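Local structure of putative cellulase CEL6 (Mycobacterium tuberculosis, 1UP3) at residues 42-45 and 46-50; 132-135 and 136-139; 191-195 and 196-200. The protein probably hydrolyses the beta-1,4-glucosidic bonds of cellulose chains internally, as a family 6 glycoside hydrolase (endoglucanase). All coordinates share one frame; numbering follows the deposited sequence. Where two conformers were deposited one is given.

Contact 1. Residues 42-45 and 46-50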
ATOM      1  N   TYR A  42       0.113   2.041  -7.480  1.00  5.86           N
ATOM      2  CA  TYR A  42      -1.129   2.046  -8.244  1.00  6.23           C
ATOM      3  C   TYR A  42      -2.094   1.058  -7.588  1.00  6.28           C
ATOM      4  O   TYR A  42      -1.819  -0.113  -7.514  1.00  6.02           O
ATOM      5  CB  TYR A  42      -0.812   1.666  -9.698  1.00  7.39           C
ATOM      6  CG  TYR A  42      -1.980   1.833 -10.642  1.00 11.25           C
ATOM      7  CD1 TYR A  42      -2.314   3.086 -11.140  1.00 15.37           C
ATOM      8  CD2 TYR A  42      -2.725   0.761 -11.046  1.00 19.33           C
ATOM      9  CE1 TYR A  42      -3.379   3.264 -12.015  1.00 20.60           C
ATOM     10  CE2 TYR A  42      -3.806   0.929 -11.931  1.00 22.63           C
ATOM     11  CZ  TYR A  42      -4.124   2.174 -12.397  1.00 23.56           C
ATOM     12  OH  TYR A  42      -5.208   2.344 -13.256  1.00 28.92           O
ATOM     13  N   TRP A  43      -3.244   1.564  -7.123  1.00  5.66           N
ATOM     14  CA  TRP A  43      -4.174   0.757  -6.354  1.00  5.34           C
ATOM     15  C   TRP A  43      -5.212   0.129  -7.272  1.00  5.62           C
ATOM     16  O   TRP A  43      -5.845   0.856  -8.083  1.00  7.63           O
ATOM     17  CB  TRP A  43      -4.885   1.620  -5.329  1.00  5.52           C
ATOM     18  CG  TRP A  43      -4.023   2.109  -4.183  1.00  5.44           C
ATOM     19  CD1 TRP A  43      -2.882   2.844  -4.260  1.00  6.35           C
ATOM     20  CD2 TRP A  43      -4.202   1.811  -2.804  1.00  4.02           C
ATOM     21  NE1 TRP A  43      -2.385   3.078  -2.994  1.00  5.33           N
ATOM     22  CE2 TRP A  43      -3.176   2.443  -2.084  1.00  5.18           C
ATOM     23  CE3 TRP A  43      -5.171   1.088  -2.088  1.00  5.15           C
ATOM     24  CZ2 TRP A  43      -3.065   2.368  -0.704  1.00  6.04           C
ATOM     25  CZ3 TRP A  43      -5.076   1.026  -0.719  1.00  5.28           C
ATOM     26  CH2 TRP A  43      -4.014   1.661  -0.027  1.00  5.72           C
ATOM     27  N   LEU A  44      -5.433  -1.171  -7.107  1.00  5.94           N
ATOM     28  CA  LEU A  44      -6.438  -1.922  -7.873  1.00  6.82           C
ATOM     29  C   LEU A  44      -7.490  -2.497  -6.921  1.00  6.52           C
ATOM     30  O   LEU A  44      -7.177  -2.962  -5.829  1.00  6.77           O
ATOM     31  CB  LEU A  44      -5.765  -3.052  -8.597  1.00  7.69           C
ATOM     32  CG  LEU A  44      -4.664  -2.633  -9.569  1.00 10.71           C
ATOM     33  CD1 LEU A  44      -3.954  -3.889 -10.089  1.00 17.00           C
ATOM     34  CD2 LEU A  44      -5.252  -1.815 -10.689  1.00 15.41           C
ATOM     35  N   ASP A  45      -8.734  -2.448  -7.344  1.00  7.87           N
ATOM     36  CA  ASP A  45      -9.828  -3.035  -6.596  1.00  8.20           C
ATOM     37  C   ASP A  45     -10.926  -3.571  -7.501  1.00  8.72           C
ATOM     38  O   ASP A  45     -10.668  -3.894  -8.643  1.00  9.59           O
ATOM     39  CB  ASP A  45     -10.318  -2.063  -5.533  1.00  8.86           C
ATOM     40  CG  ASP A  45     -10.988  -0.826  -6.093  1.00 11.42           C
ATOM     41  OD1 ASP A  45     -11.152  -0.703  -7.335  1.00 11.77           O
ATOM     42  OD2 ASP A  45     -11.405   0.096  -5.320  1.00 14.83           O
ATOM     43  N   GLN A  46     -12.127  -3.680  -6.947  1.00 10.42           N
ATOM     44  CA  GLN A  46     -13.242  -4.304  -7.665  1.00 11.00           C
ATOM     45  C   GLN A  46     -13.746  -3.483  -8.844  1.00 11.66           C
ATOM     46  O   GLN A  46     -14.547  -3.987  -9.641  1.00 13.09           O
ATOM     47  CB  GLN A  46     -14.407  -4.636  -6.724  1.00 11.70           C
ATOM     48  CG  GLN A  46     -15.283  -3.455  -6.291  1.00 13.85           C
ATOM     49  CD  GLN A  46     -14.581  -2.417  -5.452  1.00 15.36           C
ATOM     50  OE1 GLN A  46     -13.689  -2.725  -4.644  1.00 12.07           O
ATOM     51  NE2 GLN A  46     -14.969  -1.181  -5.638  1.00 19.89           N
ATOM     52  N   ALA A  47     -13.251  -2.268  -9.004  1.00 10.73           N
ATOM     53  CA  ALA A  47     -13.492  -1.488 -10.230  1.00 11.60           C
ATOM     54  C   ALA A  47     -12.827  -2.098 -11.467  1.00 10.94           C
ATOM     55  O   ALA A  47     -13.111  -1.696 -12.589  1.00 11.57           O
ATOM     56  CB  ALA A  47     -13.012  -0.081 -10.066  1.00 12.30           C
ATOM     57  N   PHE A  48     -11.855  -3.006 -11.252  1.00  9.77           N
ATOM     58  CA  PHE A  48     -11.115  -3.681 -12.307  1.00  9.48           C
ATOM     59  C   PHE A  48     -11.501  -5.156 -12.223  1.00  8.63           C
ATOM     60  O   PHE A  48     -10.947  -5.914 -11.422  1.00  9.05           O
ATOM     61  CB  PHE A  48      -9.607  -3.526 -12.099  1.00  9.75           C
ATOM     62  CG  PHE A  48      -9.144  -2.110 -12.001  1.00  9.71           C
ATOM     63  CD1 PHE A  48      -9.236  -1.444 -10.802  1.00 12.95           C
ATOM     64  CD2 PHE A  48      -8.628  -1.454 -13.104  1.00 11.41           C
ATOM     65  CE1 PHE A  48      -8.829  -0.135 -10.671  1.00 13.52           C
ATOM     66  CE2 PHE A  48      -8.213  -0.122 -12.994  1.00 15.19           C
ATOM     67  CZ  PHE A  48      -8.316   0.527 -11.757  1.00 14.69           C
ATOM     68  N   PRO A  49     -12.503  -5.579 -12.990  1.00  9.05           N
ATOM     69  CA  PRO A  49     -13.011  -6.947 -12.805  1.00  9.14           C
ATOM     70  C   PRO A  49     -12.039  -8.029 -13.242  1.00  8.64           C
ATOM     71  O   PRO A  49     -11.155  -7.731 -14.030  1.00  8.02           O
ATOM     72  CB  PRO A  49     -14.254  -6.990 -13.706  1.00  9.71           C
ATOM     73  CG  PRO A  49     -14.024  -5.914 -14.726  1.00 10.94           C
ATOM     74  CD  PRO A  49     -13.209  -4.837 -14.034  1.00  9.88           C
ATOM     75  N   PRO A  50     -12.200  -9.278 -12.775  1.00  8.58           N
ATOM     76  CA  PRO A  50     -11.366 -10.390 -13.211  1.00  8.38           C
ATOM     77  C   PRO A  50     -11.224 -10.496 -14.722  1.00  9.52           C
ATOM     78  O   PRO A  50     -10.158 -10.881 -15.247  1.00  9.55           O
ATOM     79  CB  PRO A  50     -12.077 -11.611 -12.613  1.00  9.22           C
ATOM     80  CG  PRO A  50     -12.762 -11.083 -11.427  1.00 10.06           C
ATOM     81  CD  PRO A  50     -13.177  -9.700 -11.746  1.00  9.96           C
TER
HETATM   82  O   HOH W   1     -13.611   1.296  -4.543  1.00 24.02           O
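Asp-45 OD2 has two partners: water 1, which donates to it at 2.6 Å, and Arg-81 NH1, in a salt bridge. The same water accepts from Gln-46 NE2 at 3.0 Å and so joins two neighbouring side chains whose carboxylate and amide planes lie 45° apart. Gln-46 folds back over Asp-45 through a bend at chi2, and its OE1 takes the backbone N-H of Gly-90. The other carboxylate oxygen works on the backbone: Ala-47 N donates to Asp-45 OD1 over 3.1 Å, reaching it from well above the carboxylate plane. With CG set between the backbone N and the carbonyl carbon (chi1 68°), the acid is folded over the peptides that follow it. One residue further on, Phe-48 N closes the turn onto Asp-45 O at 3.0 Å. Between these two bonded amides and the acid, Gln-46 N is buried without a hydrogen-bond partner in the model.

Phe-48 lays its ring back against the strand. Leu-44 CD2 stands over the ring centre, 3.8 Å from the centroid and almost on the ring normal, a CH-pi contact in which the two side chains run at about a right angle. Asp-45 O lies at the ring edge near its plane, and Tyr-42 OH comes obliquely to within 3.9 Å of Phe-48 CE2. Val-53 and Thr-56 of helix 50-66 also touch the Phe-48 side chain, while Tyr-42 stacks on Tyr-60 from the same helix. An Asx turn thus overlies a type I beta turn from Asp-45 to Phe-48, where an edge strand of the parallel beta/alpha fold of family 6 hydrolases hands over to its helix.

Contact 2. Residues 132-135 and 136-139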
ATOM      1  N   GLN A 132     -15.624 -16.027   8.890  1.00 11.79           N
ATOM      2  CA  GLN A 132     -15.258 -15.013   7.888  1.00 10.66           C
ATOM      3  C   GLN A 132     -13.768 -14.664   7.996  1.00 10.35           C
ATOM      4  O   GLN A 132     -13.114 -14.371   7.008  1.00  7.91           O
ATOM      5  CB  GLN A 132     -16.096 -13.768   8.062  1.00 11.01           C
ATOM      6  CG  GLN A 132     -17.504 -13.853   7.557  1.00 13.60           C
ATOM      7  CD  GLN A 132     -18.268 -12.565   7.996  1.00 19.56           C
ATOM      8  OE1 GLN A 132     -18.048 -12.019   9.122  1.00 19.59           O
ATOM      9  NE2 GLN A 132     -19.115 -12.077   7.133  1.00 24.19           N
ATOM     10  N   ARG A 133     -13.247 -14.675   9.216  1.00  9.57           N
ATOM     11  CA  ARG A 133     -11.837 -14.371   9.453  1.00 10.28           C
ATOM     12  C   ARG A 133     -10.979 -15.435   8.816  1.00 10.19           C
ATOM     13  O   ARG A 133     -10.000 -15.129   8.128  1.00 10.49           O
ATOM     14  CB  ARG A 133     -11.453 -14.413  10.950  0.55 10.71           C
ATOM     15  CG  ARG A 133     -11.905 -13.310  11.827  0.55 11.70           C
ATOM     16  CD  ARG A 133     -11.464 -13.511  13.295  0.55 12.69           C
ATOM     17  NE  ARG A 133     -12.116 -12.570  14.207  0.55 14.23           N
ATOM     18  CZ  ARG A 133     -11.780 -12.408  15.491  0.55 16.75           C
ATOM     19  NH1 ARG A 133     -10.776 -13.091  16.021  0.55 17.44           N
ATOM     20  NH2 ARG A 133     -12.435 -11.528  16.234  0.55 16.03           N
ATOM     21  N   GLN A 134     -11.333 -16.701   8.997  1.00 10.08           N
ATOM     22  CA  GLN A 134     -10.537 -17.786   8.381  1.00 12.19           C
ATOM     23  C   GLN A 134     -10.621 -17.749   6.870  1.00 10.05           C
ATOM     24  O   GLN A 134      -9.623 -17.926   6.203  1.00  9.60           O
ATOM     25  CB  GLN A 134     -10.957 -19.151   8.898  1.00 13.38           C
ATOM     26  CG  GLN A 134      -9.989 -20.305   8.482  1.00 18.58           C
ATOM     27  CD  GLN A 134      -8.525 -20.035   8.895  1.00 25.79           C
ATOM     28  OE1 GLN A 134      -8.243 -19.752  10.072  1.00 28.18           O
ATOM     29  NE2 GLN A 134      -7.597 -20.098   7.924  1.00 27.62           N
ATOM     30  N   GLU A 135     -11.788 -17.426   6.342  1.00  9.30           N
ATOM     31  CA  GLU A 135     -11.941 -17.218   4.915  1.00  9.21           C
ATOM     32  C   GLU A 135     -10.958 -16.137   4.443  1.00  8.17           C
ATOM     33  O   GLU A 135     -10.274 -16.286   3.407  1.00  8.71           O
ATOM     34  CB  GLU A 135     -13.352 -16.795   4.581  1.00 10.45           C
ATOM     35  CG  GLU A 135     -13.532 -16.600   3.097  1.00 13.67           C
ATOM     36  CD  GLU A 135     -14.858 -16.010   2.700  1.00 17.94           C
ATOM     37  OE1 GLU A 135     -15.260 -14.918   3.202  1.00 17.26           O
ATOM     38  OE2 GLU A 135     -15.487 -16.624   1.834  1.00 21.15           O
ATOM     39  N   ARG A 136     -10.918 -15.017   5.163  1.00  6.91           N
ATOM     40  CA  ARG A 136     -10.048 -13.897   4.754  1.00  6.92           C
ATOM     41  C   ARG A 136      -8.586 -14.351   4.751  1.00  6.72           C
ATOM     42  O   ARG A 136      -7.843 -14.033   3.821  1.00  7.15           O
ATOM     43  CB  ARG A 136     -10.240 -12.690   5.690  1.00  7.12           C
ATOM     44  CG  ARG A 136      -9.239 -11.551   5.447  1.00  6.96           C
ATOM     45  CD  ARG A 136      -9.576 -10.287   6.106  1.00  7.05           C
ATOM     46  NE  ARG A 136     -10.693  -9.593   5.518  1.00  6.02           N
ATOM     47  CZ  ARG A 136     -11.051  -8.372   5.869  1.00  5.61           C
ATOM     48  NH1 ARG A 136     -10.336  -7.722   6.799  1.00  7.37           N
ATOM     49  NH2 ARG A 136     -12.095  -7.791   5.358  1.00  7.06           N
ATOM     50  N   PHE A 137      -8.180 -15.079   5.785  1.00  6.94           N
ATOM     51  CA  PHE A 137      -6.794 -15.557   5.858  1.00  7.66           C
ATOM     52  C   PHE A 137      -6.511 -16.486   4.659  1.00  7.60           C
ATOM     53  O   PHE A 137      -5.451 -16.391   4.030  1.00  8.30           O
ATOM     54  CB  PHE A 137      -6.494 -16.272   7.174  1.00  8.24           C
ATOM     55  CG  PHE A 137      -6.570 -15.391   8.412  1.00  9.46           C
ATOM     56  CD1 PHE A 137      -6.488 -14.026   8.333  1.00 12.63           C
ATOM     57  CD2 PHE A 137      -6.738 -15.960   9.659  1.00 15.27           C
ATOM     58  CE1 PHE A 137      -6.561 -13.238   9.480  1.00 12.63           C
ATOM     59  CE2 PHE A 137      -6.808 -15.164  10.794  1.00 15.68           C
ATOM     60  CZ  PHE A 137      -6.702 -13.808  10.685  1.00 13.73           C
ATOM     61  N   ASP A 138      -7.468 -17.359   4.327  1.00  7.12           N
ATOM     62  CA  ASP A 138      -7.340 -18.213   3.142  1.00  8.54           C
ATOM     63  C   ASP A 138      -7.197 -17.448   1.836  1.00  7.39           C
ATOM     64  O   ASP A 138      -6.424 -17.868   0.963  1.00  8.14           O
ATOM     65  CB  ASP A 138      -8.491 -19.197   3.042  1.00  8.77           C
ATOM     66  CG  ASP A 138      -8.512 -20.200   4.170  1.00 14.30           C
ATOM     67  OD1 ASP A 138      -7.489 -20.376   4.878  1.00 18.11           O
ATOM     68  OD2 ASP A 138      -9.546 -20.851   4.407  1.00 20.62           O
ATOM     69  N   LEU A 139      -7.903 -16.320   1.705  1.00  5.80           N
ATOM     70  CA  LEU A 139      -7.812 -15.482   0.517  1.00  6.17           C
ATOM     71  C   LEU A 139      -6.464 -14.769   0.414  1.00  6.75           C
ATOM     72  O   LEU A 139      -5.894 -14.685  -0.669  1.00  7.66           O
ATOM     73  CB  LEU A 139      -8.965 -14.471   0.507  1.00  6.73           C
ATOM     74  CG  LEU A 139     -10.335 -15.122   0.329  1.00  5.68           C
ATOM     75  CD1 LEU A 139     -11.407 -14.039   0.465  1.00  6.38           C
ATOM     76  CD2 LEU A 139     -10.487 -15.898  -0.915  1.00  7.16           C
TER
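Side chains and carbonyls one turn apart meet within helix 130-147, one of the helices packed around the parallel sheet of this beta/alpha fold. The alpha-helical ladder is regular: Arg-136 N bonds to Gln-132 O, Phe-137 N to Arg-133 O, Asp-138 N to Gln-134 O and Leu-139 N to Glu-135 O, the last at 2.9 Å. An i to i+4 side-chain bond runs beside it. Gln-134 NE2 donates to Asp-138 OD1 over 3.1 Å with an N-H...O angle of 151°; Asp-138 OD1 lies close to the plane of the Gln-134 amide, while the amide nitrogen comes in from above the carboxylate plane, the two planes being 52° apart. Gln-134 gets there by bending at chi2 (55°), which turns an otherwise outward-leading chain along the helix. OD1 carries a second load, a salt bridge to Arg-141 NH2 on the next turn, so two donors share this one oxygen.

The helix uses its other sides for the neighbours. Arg-136 swings away at chi3 and pins its guanidinium to the carbonyls of Ala-121 and Pro-79, a polar tie from helix 130-147 to the start of helix 121-124 and to the loop at Pro-79. Leu-139 touches Tyr-97 and Arg-98 of helix 94-108, whereas Phe-137 packs on Arg-173 and Asp-176 of helix 167-176. Around that ring two oxygens of the preceding turn gather: Gln-134 OE1 at the edge, 4.1 Å from Phe-137 CD2, and Arg-133 O over one face, 3.5 Å from Phe-137 CG.

Contact 3. Residues 191-195 and 196-200. With BGC (beta-D-glucopyranose), chain B.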
ATOM      1  N   ASN A 191      -0.959   5.410   6.886  1.00  4.90           N
ATOM      2  CA  ASN A 191      -0.881   5.995   8.235  1.00  5.03           C
ATOM      3  C   ASN A 191       0.321   6.928   8.344  1.00  5.47           C
ATOM      4  O   ASN A 191       0.871   7.346   7.342  1.00  5.32           O
ATOM      5  CB  ASN A 191      -0.942   4.890   9.279  1.00  4.77           C
ATOM      6  CG  ASN A 191      -1.688   5.319  10.513  1.00  5.71           C
ATOM      7  OD1 ASN A 191      -1.278   6.266  11.183  1.00  5.84           O
ATOM      8  ND2 ASN A 191      -2.798   4.618  10.833  1.00  6.51           N
ATOM      9  N   PHE A 192       0.668   7.281   9.565  1.00  4.96           N
ATOM     10  CA  PHE A 192       1.452   8.471   9.846  1.00  5.35           C
ATOM     11  C   PHE A 192       2.555   8.243  10.857  1.00  5.65           C
ATOM     12  O   PHE A 192       3.195   9.225  11.239  1.00  4.47           O
ATOM     13  CB  PHE A 192       0.495   9.595  10.347  1.00  6.25           C
ATOM     14  CG  PHE A 192      -0.640   9.898   9.406  1.00  6.25           C
ATOM     15  CD1 PHE A 192      -0.494  10.800   8.379  1.00  6.12           C
ATOM     16  CD2 PHE A 192      -1.849   9.208   9.523  1.00  7.90           C
ATOM     17  CE1 PHE A 192      -1.549  11.033   7.490  1.00  6.89           C
ATOM     18  CE2 PHE A 192      -2.881   9.423   8.626  1.00  6.88           C
ATOM     19  CZ  PHE A 192      -2.739  10.312   7.628  1.00  5.94           C
ATOM     20  N   TYR A 193       2.768   6.993  11.310  1.00  5.45           N
ATOM     21  CA  TYR A 193       3.743   6.752  12.366  1.00  5.00           C
ATOM     22  C   TYR A 193       5.170   6.947  11.844  1.00  4.74           C
ATOM     23  O   TYR A 193       5.433   6.730  10.683  1.00  4.10           O
ATOM     24  CB  TYR A 193       3.536   5.378  13.007  1.00  4.79           C
ATOM     25  CG  TYR A 193       2.200   5.280  13.675  1.00  5.04           C
ATOM     26  CD1 TYR A 193       1.978   5.947  14.866  1.00  5.90           C
ATOM     27  CD2 TYR A 193       1.124   4.612  13.071  1.00  5.74           C
ATOM     28  CE1 TYR A 193       0.731   5.934  15.467  1.00  8.92           C
ATOM     29  CE2 TYR A 193      -0.133   4.611  13.668  1.00  9.19           C
ATOM     30  CZ  TYR A 193      -0.321   5.272  14.838  1.00  9.53           C
ATOM     31  OH  TYR A 193      -1.576   5.277  15.427  1.00 10.52           O
ATOM     32  N   THR A 194       6.087   7.372  12.726  1.00  5.19           N
ATOM     33  CA  THR A 194       7.436   7.662  12.321  1.00  5.49           C
ATOM     34  C   THR A 194       8.141   6.429  11.768  1.00  5.46           C
ATOM     35  O   THR A 194       7.882   5.278  12.187  1.00  5.88           O
ATOM     36  CB  THR A 194       8.300   8.260  13.463  1.00  5.67           C
ATOM     37  OG1 THR A 194       8.475   7.280  14.529  1.00  6.85           O
ATOM     38  CG2 THR A 194       7.661   9.491  14.029  1.00  6.18           C
ATOM     39  N   THR A 195       9.056   6.673  10.853  1.00  5.02           N
ATOM     40  CA  THR A 195       9.857   5.605  10.292  1.00  5.70           C
ATOM     41  C   THR A 195      10.609   4.825  11.349  1.00  5.00           C
ATOM     42  O   THR A 195      10.634   3.597  11.325  1.00  6.10           O
ATOM     43  CB  THR A 195      10.815   6.182   9.319  1.00  6.29           C
ATOM     44  OG1 THR A 195      10.069   6.789   8.238  1.00  6.65           O
ATOM     45  CG2 THR A 195      11.726   5.138   8.726  1.00  7.47           C
ATOM     46  N   ASP A 196      11.187   5.536  12.325  1.00  5.72           N
ATOM     47  CA  ASP A 196      11.906   4.854  13.389  1.00  7.66           C
ATOM     48  C   ASP A 196      11.026   3.899  14.176  1.00  7.24           C
ATOM     49  O   ASP A 196      11.460   2.767  14.485  1.00  7.76           O
ATOM     50  CB  ASP A 196      12.478   5.848  14.338  1.00  8.24           C
ATOM     51  CG  ASP A 196      13.701   6.524  13.805  1.00 12.29           C
ATOM     52  OD1 ASP A 196      14.320   6.036  12.810  1.00 16.67           O
ATOM     53  OD2 ASP A 196      14.138   7.548  14.375  1.00 17.38           O
ATOM     54  N   GLU A 197       9.822   4.320  14.490  1.00  6.26           N
ATOM     55  CA  GLU A 197       8.917   3.457  15.236  1.00  6.55           C
ATOM     56  C   GLU A 197       8.568   2.220  14.401  1.00  5.99           C
ATOM     57  O   GLU A 197       8.560   1.083  14.922  1.00  6.38           O
ATOM     58  CB  GLU A 197       7.697   4.205  15.714  1.00  7.71           C
ATOM     59  CG  GLU A 197       6.789   3.338  16.576  1.00  6.45           C
ATOM     60  CD  GLU A 197       5.585   4.050  17.113  1.00  9.20           C
ATOM     61  OE1 GLU A 197       5.652   5.265  17.379  1.00 11.71           O
ATOM     62  OE2 GLU A 197       4.531   3.369  17.257  1.00 10.06           O
ATOM     63  N   GLU A 198       8.351   2.426  13.107  1.00  5.96           N
ATOM     64  CA  GLU A 198       7.988   1.291  12.249  1.00  5.70           C
ATOM     65  C   GLU A 198       9.148   0.346  12.008  1.00  5.43           C
ATOM     66  O   GLU A 198       8.915  -0.868  11.877  1.00  5.39           O
ATOM     67  CB  GLU A 198       7.335   1.765  10.943  1.00  5.20           C
ATOM     68  CG  GLU A 198       6.103   2.650  11.134  1.00  6.27           C
ATOM     69  CD  GLU A 198       5.197   2.144  12.216  1.00  6.40           C
ATOM     70  OE1 GLU A 198       4.473   1.164  11.967  1.00  8.83           O
ATOM     71  OE2 GLU A 198       5.248   2.667  13.369  1.00  7.20           O
ATOM     72  N   ILE A 199      10.391   0.836  11.994  1.00  5.56           N
ATOM     73  CA  ILE A 199      11.568  -0.061  11.888  1.00  6.52           C
ATOM     74  C   ILE A 199      11.650  -0.960  13.112  1.00  6.74           C
ATOM     75  O   ILE A 199      11.883  -2.175  13.014  1.00  6.79           O
ATOM     76  CB  ILE A 199      12.881   0.751  11.709  1.00  6.48           C
ATOM     77  CG1 ILE A 199      12.927   1.378  10.301  1.00  7.70           C
ATOM     78  CG2 ILE A 199      14.109  -0.116  11.952  1.00  7.41           C
ATOM     79  CD1 ILE A 199      14.026   2.416  10.142  1.00 10.81           C
ATOM     80  N   GLY A 200      11.461  -0.392  14.304  1.00  5.89           N
ATOM     81  CA  GLY A 200      11.491  -1.231  15.482  1.00  5.93           C
ATOM     82  C   GLY A 200      10.448  -2.349  15.439  1.00  6.95           C
ATOM     83  O   GLY A 200      10.707  -3.495  15.855  1.00  7.56           O
TER
HETATM   84  C2  BGC B   4      -8.821   2.465   9.096  1.00 10.07           C
HETATM   85  C3  BGC B   4      -8.437   2.189   7.650  1.00 10.22           C
HETATM   86  C4  BGC B   4      -7.075   2.805   7.328  1.00  8.66           C
HETATM   87  C5  BGC B   4      -6.062   2.349   8.400  1.00  6.00           C
HETATM   88  C6  BGC B   4      -4.711   3.058   8.237  1.00  6.77           C
HETATM   89  C1  BGC B   4      -7.704   1.995  10.034  1.00  9.85           C
HETATM   90  O2  BGC B   4     -10.092   1.873   9.425  1.00 13.03           O
HETATM   91  O3  BGC B   4      -9.426   2.653   6.744  1.00 10.65           O
HETATM   92  O4  BGC B   4      -6.601   2.430   6.031  1.00  9.94           O
HETATM   93  O5  BGC B   4      -6.506   2.659   9.712  1.00  8.49           O
HETATM   94  O6  BGC B   4      -3.774   2.569   9.177  1.00  7.16           O
HETATM   95  O   HOH W   2       5.479   7.359  15.689  1.00 10.43           O
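The loop that lines part of the glycan-binding cleft runs straight into the N-cap of helix 195-208. Thr-194 is the cap: its OG1, turned by a chi1 of 65° over the start of the helix, accepts from Glu-197 N at 3.3 Å. Thr-194 O then takes Glu-198 N in the first helical bond across the junction. Water 2 ties the same corner, accepting from Thr-194 N and donating to Glu-197 OE1 at 2.7 Å. Glu-198 bends at chi2 back toward the loop and brings OE2 to 3.2 Å from Tyr-193 CB, a close fit; Ser-162 OG bonds to this oxygen and to Glu-197 OE2. On the side where both residues touch Tyr-257 of strand 254-258, Thr-195 CG2 meets Ile-199 CD1 at 3.8 Å.

At the loop's far end Asn-191 ND2 points its N-H almost straight at O6 of a bound glucose, 2.8 Å away at 174°. Asn-191 OD1 accepts from Phe-192 N on a lone pair, 2.7 Å, which fixes the amide's rotation. With the oxygen engaged by the backbone, Asn-191 presents its NH2 to the sugar as a donor, so O6 acts here as the acceptor.

In the fold
The three contacts follow one another along the chain without touching, and differ in how close they come to the bound glycan. Contact 3 belongs to the site itself: the glucose held by Asn-191 is also hydrogen-bonded to Asp-120 and Asp-82. Contact 1 lies across the chain's centre from contact 3, with centres 28 Å apart, yet their nearest atoms are only about 8 Å apart and the Trp-43 side chain comes to about 7 Å from a glucose. Contact 2, 20 Å from contact 1 between centres, is more peripheral; its Arg-136 side chain stays about 10 Å from a glucose, but bonds to Ala-121, next to Asp-120.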